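Local coordinates for PT26-6P (Thermococcus sp., PDB 2WB7), which is of unknown function, but is encoded by a euryarchaeal extrachromosomal mobile element and combines immunoglobulin-like domains with a helical domain, at residues 250-255 with 281-286; 19-24 with 335-340. All blocks are in the same frame, centred on the assembly; numbering follows the deposited sequence.

Contact 1: residues 250-255 with 281-286; sequences GKWVLY and TAMYKF
Trp252 reaches Met283 and Lys285 with the benzene end of its indole, on one face of the eight-stranded antiparallel sheet of the second immunoglobulin-like domain. Strand 266-272 separates strand 253-261 from strand 281-290, so this contact passes over a strand instead of pairing neighbours: the CA atoms of Trp252 and Met283 are 8.3 Å apart and no hydrogen bond joins the two segments. Met283, a selenomethionine, makes the nearest approach, its CB lying 3.5 Å from Trp252 CH2 and coming at a slant, neither over the face nor in the plane. Backbone atoms meet the ring as well. Tyr284 C lies at the indole edge, near its plane, 3.9 Å from Trp252 CZ3.

Lys285 is on the same side of strand 281-290 as Met283, two residues on, and presents its methylene chain. Lys285 CB stands 3.8 Å from Trp252 CZ3, while CD rides over one ring face, off-centre toward the rim; the two side chains cross at about a right angle. The Lys285 ammonium end leads away from Trp252 to a cation-pi contact with Phe337. Tyr284 points to the other side of the strand, where its hydroxyl hydrogen-bonds that of Tyr344.

With Trp252 CG anti to the carbonyl carbon (chi1 -51°) and the ring turned by chi2, CZ3 and CH2 are directed at Met283 and Lys285 of strand 281-290. Hydrogen bonds help place both sides: the Trp252 backbone with Leu17, and Met283 N with Ser273 OG. The Met283 chain bends at chi2 (-80°), which leads SE away from the indole, and bends again at chi3, which sets CE. Next to Trp252, Lys251 NZ forms a salt bridge with Asp18 OD2.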
# COMPACT_ATOMS: atom_id res chain seq x y z
N GLY A 250 -23.94 1.25 -10.50
CA GLY A 250 -23.70 -0.06 -9.92
C GLY A 250 -22.45 -0.75 -10.43
O GLY A 250 -22.28 -1.95 -10.23
N LYS A 251 -21.56 -0.01 -11.07
CA LYS A 251 -20.29 -0.58 -11.52
C LYS A 251 -19.12 -0.19 -10.62
O LYS A 251 -19.17 0.84 -9.95
CB LYS A 251 -20.02 -0.22 -12.97
CG LYS A 251 -21.08 -0.77 -13.90
CD LYS A 251 -20.47 -1.24 -15.22
CE LYS A 251 -21.55 -1.79 -16.13
NZ LYS A 251 -22.61 -2.41 -15.27
N TRP A 252 -18.09 -1.02 -10.62
CA TRP A 252 -16.92 -0.77 -9.79
C TRP A 252 -15.68 -0.62 -10.63
O TRP A 252 -15.66 -1.02 -11.79
CB TRP A 252 -16.69 -1.94 -8.83
CG TRP A 252 -17.90 -2.34 -8.06
CD1 TRP A 252 -18.90 -3.16 -8.47
CD2 TRP A 252 -18.22 -1.97 -6.71
NE1 TRP A 252 -19.83 -3.32 -7.47
CE2 TRP A 252 -19.44 -2.59 -6.38
CE3 TRP A 252 -17.59 -1.16 -5.76
CZ2 TRP A 252 -20.05 -2.43 -5.15
CZ3 TRP A 252 -18.21 -1.00 -4.53
CH2 TRP A 252 -19.41 -1.63 -4.24
N VAL A 253 -14.64 -0.05 -10.04
CA VAL A 253 -13.30 -0.11 -10.58
C VAL A 253 -12.37 -0.32 -9.39
O VAL A 253 -12.69 0.09 -8.27
CB VAL A 253 -12.92 1.20 -11.24
CG1 VAL A 253 -13.59 1.35 -12.60
CG2 VAL A 253 -13.27 2.35 -10.32
N LEU A 254 -11.24 -0.97 -9.62
CA LEU A 254 -10.25 -1.07 -8.57
C LEU A 254 -9.54 0.26 -8.50
O LEU A 254 -9.33 0.92 -9.51
CB LEU A 254 -9.24 -2.15 -8.90
CG LEU A 254 -9.78 -3.59 -8.86
CD1 LEU A 254 -8.57 -4.55 -8.93
CD2 LEU A 254 -10.64 -3.84 -7.61
N TYR A 255 -9.17 0.69 -7.30
CA TYR A 255 -8.42 1.93 -7.20
C TYR A 255 -6.97 1.63 -6.83
O TYR A 255 -6.70 0.65 -6.14
CB TYR A 255 -9.07 2.89 -6.18
CG TYR A 255 -10.04 3.87 -6.81
CD1 TYR A 255 -11.38 3.55 -6.99
CD2 TYR A 255 -9.61 5.13 -7.22
CE1 TYR A 255 -12.25 4.45 -7.57
CE2 TYR A 255 -10.46 6.03 -7.79
CZ TYR A 255 -11.77 5.69 -7.97
OH TYR A 255 -12.61 6.61 -8.54
N THR A 281 -23.35 10.25 -3.90
CA THR A 281 -23.01 9.07 -3.12
C THR A 281 -22.11 8.14 -3.91
O THR A 281 -22.32 7.96 -5.10
CB THR A 281 -24.27 8.25 -2.76
OG1 THR A 281 -25.11 9.01 -1.89
CG2 THR A 281 -23.89 6.95 -2.08
N ALA A 282 -21.14 7.52 -3.24
CA ALA A 282 -20.25 6.50 -3.85
C ALA A 282 -20.15 5.23 -2.98
O ALA A 282 -20.25 5.30 -1.76
CB ALA A 282 -18.86 7.09 -4.11
N MSE A 283 -19.96 4.08 -3.61
CA MSE A 283 -19.79 2.81 -2.89
C MSE A 283 -18.32 2.42 -2.78
O MSE A 283 -17.56 2.52 -3.76
CB MSE A 283 -20.47 1.66 -3.65
CG MSE A 283 -21.89 1.88 -4.11
SE MSE A 283 -23.10 1.59 -2.67
CE MSE A 283 -22.82 3.27 -1.84
N TYR A 284 -17.91 1.93 -1.62
CA TYR A 284 -16.58 1.35 -1.47
C TYR A 284 -16.71 -0.07 -1.02
O TYR A 284 -17.66 -0.42 -0.35
CB TYR A 284 -15.74 2.11 -0.45
CG TYR A 284 -15.35 3.52 -0.87
CD1 TYR A 284 -14.06 3.80 -1.29
CD2 TYR A 284 -16.28 4.56 -0.83
CE1 TYR A 284 -13.71 5.08 -1.68
CE2 TYR A 284 -15.94 5.85 -1.21
CZ TYR A 284 -14.66 6.10 -1.64
OH TYR A 284 -14.32 7.38 -2.02
N LYS A 285 -15.72 -0.88 -1.37
CA LYS A 285 -15.68 -2.27 -0.96
C LYS A 285 -14.19 -2.58 -0.73
O LYS A 285 -13.37 -2.44 -1.65
CB LYS A 285 -16.25 -3.14 -2.08
CG LYS A 285 -17.13 -4.31 -1.65
CD LYS A 285 -17.62 -5.10 -2.88
CE LYS A 285 -18.82 -5.99 -2.56
NZ LYS A 285 -18.44 -7.32 -1.95
N PHE A 286 -13.83 -2.97 0.49
CA PHE A 286 -12.44 -3.23 0.79
C PHE A 286 -12.17 -4.71 1.05
O PHE A 286 -12.91 -5.37 1.77
CB PHE A 286 -11.99 -2.44 2.01
CG PHE A 286 -12.16 -0.96 1.88
CD1 PHE A 286 -13.34 -0.34 2.28
CD2 PHE A 286 -11.12 -0.18 1.39
CE1 PHE A 286 -13.49 1.05 2.17
CE2 PHE A 286 -11.25 1.21 1.28
CZ PHE A 286 -12.44 1.82 1.68

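Contact 2: residues 19-24 with 335-340; sequences HATQAA and PTFFGL
Ala24, whose methyl meets the ring of Phe337, donates its backbone N to Ala20 O at 2.8 Å; this backbone bond helps fix where Thr21 and Ala24 stand. No hydrogen bond crosses between residues 19-24 and 335-340. Strand 336-343 is the edge strand, within this chain, of the sheet of the second immunoglobulin-like domain, and the N-terminal helix 21-34 packs on it. The contact is one aromatic ring set against two small side chains spaced three residues apart on the helix.

Phe337 points toward the helix and touches it with the far end of its ring. Ala24 CB lies at the ring edge, in its plane, 3.8 Å from Phe337 CE1. Thr21 comes in obliquely through its methyl: CG2 is 3.5 Å from Phe337 CE2 and 3.6 Å from CZ, so the two helix residues straddle the CZ end of the ring. With Thr21 OG1 held beside its own backbone N (chi1 -30°), the methyl branch is the one turned to the ring.

Outside the segments, His25 meets Phe337 edge-to-face, and Ala24 also packs on Ile269 and Leu287 of adjoining strands. The helix thus lies over a sheet face, with Phe337 packed between strand 336-343 and Thr21 and Ala24.

A serine in place of Phe337 would probably leave a gap beneath Thr21 and Ala24 and deprive His25 and Lys285 of their aromatic partner. With methyl groups and Thr21 CA meeting the ring carbons, and no hydrogen bond between residues 19-24 and 335-340, the fit of these two segments depends on shape and apolar burial.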
# COMPACT_ATOMS: atom_id res chain seq x y z
N HIS A 19 -19.17 -6.51 -11.26
CA HIS A 19 -18.86 -7.11 -9.97
C HIS A 19 -17.37 -7.01 -9.62
O HIS A 19 -16.50 -7.25 -10.47
CB HIS A 19 -19.36 -8.57 -9.93
CG HIS A 19 -20.82 -8.71 -10.23
ND1 HIS A 19 -21.82 -8.34 -9.35
CD2 HIS A 19 -21.46 -9.18 -11.33
CE1 HIS A 19 -23.00 -8.56 -9.89
NE2 HIS A 19 -22.81 -9.07 -11.10
N ALA A 20 -17.07 -6.68 -8.37
CA ALA A 20 -15.71 -6.34 -7.95
C ALA A 20 -14.90 -7.50 -7.38
O ALA A 20 -13.66 -7.46 -7.34
CB ALA A 20 -15.75 -5.18 -6.95
N THR A 21 -15.60 -8.55 -6.94
CA THR A 21 -14.98 -9.67 -6.23
C THR A 21 -13.75 -10.30 -6.91
O THR A 21 -12.64 -10.18 -6.41
CB THR A 21 -16.01 -10.75 -5.90
OG1 THR A 21 -17.29 -10.14 -5.71
CG2 THR A 21 -15.62 -11.47 -4.62
N GLN A 22 -13.94 -10.97 -8.04
CA GLN A 22 -12.81 -11.64 -8.65
C GLN A 22 -11.69 -10.69 -9.05
O GLN A 22 -10.51 -11.06 -8.95
CB GLN A 22 -13.23 -12.51 -9.84
CG GLN A 22 -13.86 -13.85 -9.42
CD GLN A 22 -13.38 -14.39 -8.04
OE1 GLN A 22 -12.29 -14.98 -7.91
NE2 GLN A 22 -14.23 -14.21 -7.02
N ALA A 23 -12.02 -9.48 -9.51
CA ALA A 23 -10.96 -8.51 -9.81
C ALA A 23 -10.19 -8.12 -8.54
O ALA A 23 -8.97 -8.00 -8.56
CB ALA A 23 -11.51 -7.28 -10.50
N ALA A 24 -10.90 -7.93 -7.44
CA ALA A 24 -10.27 -7.69 -6.16
C ALA A 24 -9.28 -8.80 -5.78
O ALA A 24 -8.13 -8.52 -5.41
CB ALA A 24 -11.32 -7.51 -5.06
N PRO A 335 -9.59 -13.94 3.15
CA PRO A 335 -9.91 -12.61 2.62
C PRO A 335 -11.33 -12.22 3.02
O PRO A 335 -12.21 -13.06 3.02
CB PRO A 335 -9.82 -12.80 1.10
CG PRO A 335 -8.86 -13.93 0.93
CD PRO A 335 -9.10 -14.85 2.10
N THR A 336 -11.54 -10.97 3.36
CA THR A 336 -12.87 -10.56 3.74
C THR A 336 -13.16 -9.18 3.22
O THR A 336 -12.29 -8.32 3.19
CB THR A 336 -13.01 -10.51 5.24
OG1 THR A 336 -12.28 -11.61 5.80
CG2 THR A 336 -14.48 -10.59 5.64
N PHE A 337 -14.41 -8.99 2.83
CA PHE A 337 -14.83 -7.75 2.22
C PHE A 337 -15.59 -6.91 3.22
O PHE A 337 -16.33 -7.43 4.05
CB PHE A 337 -15.75 -8.03 1.04
CG PHE A 337 -15.03 -8.50 -0.18
CD1 PHE A 337 -14.45 -7.58 -1.04
CD2 PHE A 337 -14.96 -9.86 -0.48
CE1 PHE A 337 -13.81 -8.00 -2.18
CE2 PHE A 337 -14.32 -10.29 -1.63
CZ PHE A 337 -13.74 -9.36 -2.47
N PHE A 338 -15.40 -5.61 3.13
CA PHE A 338 -16.06 -4.67 4.00
C PHE A 338 -16.55 -3.55 3.12
O PHE A 338 -15.84 -3.11 2.22
CB PHE A 338 -15.07 -4.15 5.05
CG PHE A 338 -14.49 -5.23 5.92
CD1 PHE A 338 -13.36 -5.93 5.53
CD2 PHE A 338 -15.10 -5.58 7.11
CE1 PHE A 338 -12.84 -6.93 6.33
CE2 PHE A 338 -14.58 -6.59 7.92
CZ PHE A 338 -13.45 -7.26 7.53
N GLY A 339 -17.77 -3.10 3.35
CA GLY A 339 -18.35 -2.04 2.54
C GLY A 339 -18.37 -0.73 3.27
O GLY A 339 -18.37 -0.68 4.49
N LEU A 340 -18.36 0.36 2.50
CA LEU A 340 -18.55 1.70 3.05
C LEU A 340 -19.29 2.48 2.01
O LEU A 340 -18.93 2.45 0.85
CB LEU A 340 -17.22 2.40 3.32
CG LEU A 340 -17.37 3.80 3.91
CD1 LEU A 340 -18.31 3.78 5.09
CD2 LEU A 340 -16.04 4.36 4.31

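In the fold
From the N terminus, contact 2 closes a loop of 310 residues, from segment 19-24 to strand 336-343. Within that loop lies the far shorter one of contact 1, 25 residues running from 250-255 through strand 266-272 to 281-286. The two do not cross, and their centres are about 9 Å apart. Strands 281-290 and 336-343 are neighbours, joined by probable hydrogen bonds from Phe286 N to Phe338 O and Tyr284 N to Leu340 O, both 2.7 Å. Contact 2 ties the N-terminal helix to the edge strand, while contact 1 joins segment 250-255 to strand 281-290; Trp252 CG, packed 3.7 Å from Ala20 CB, links the two.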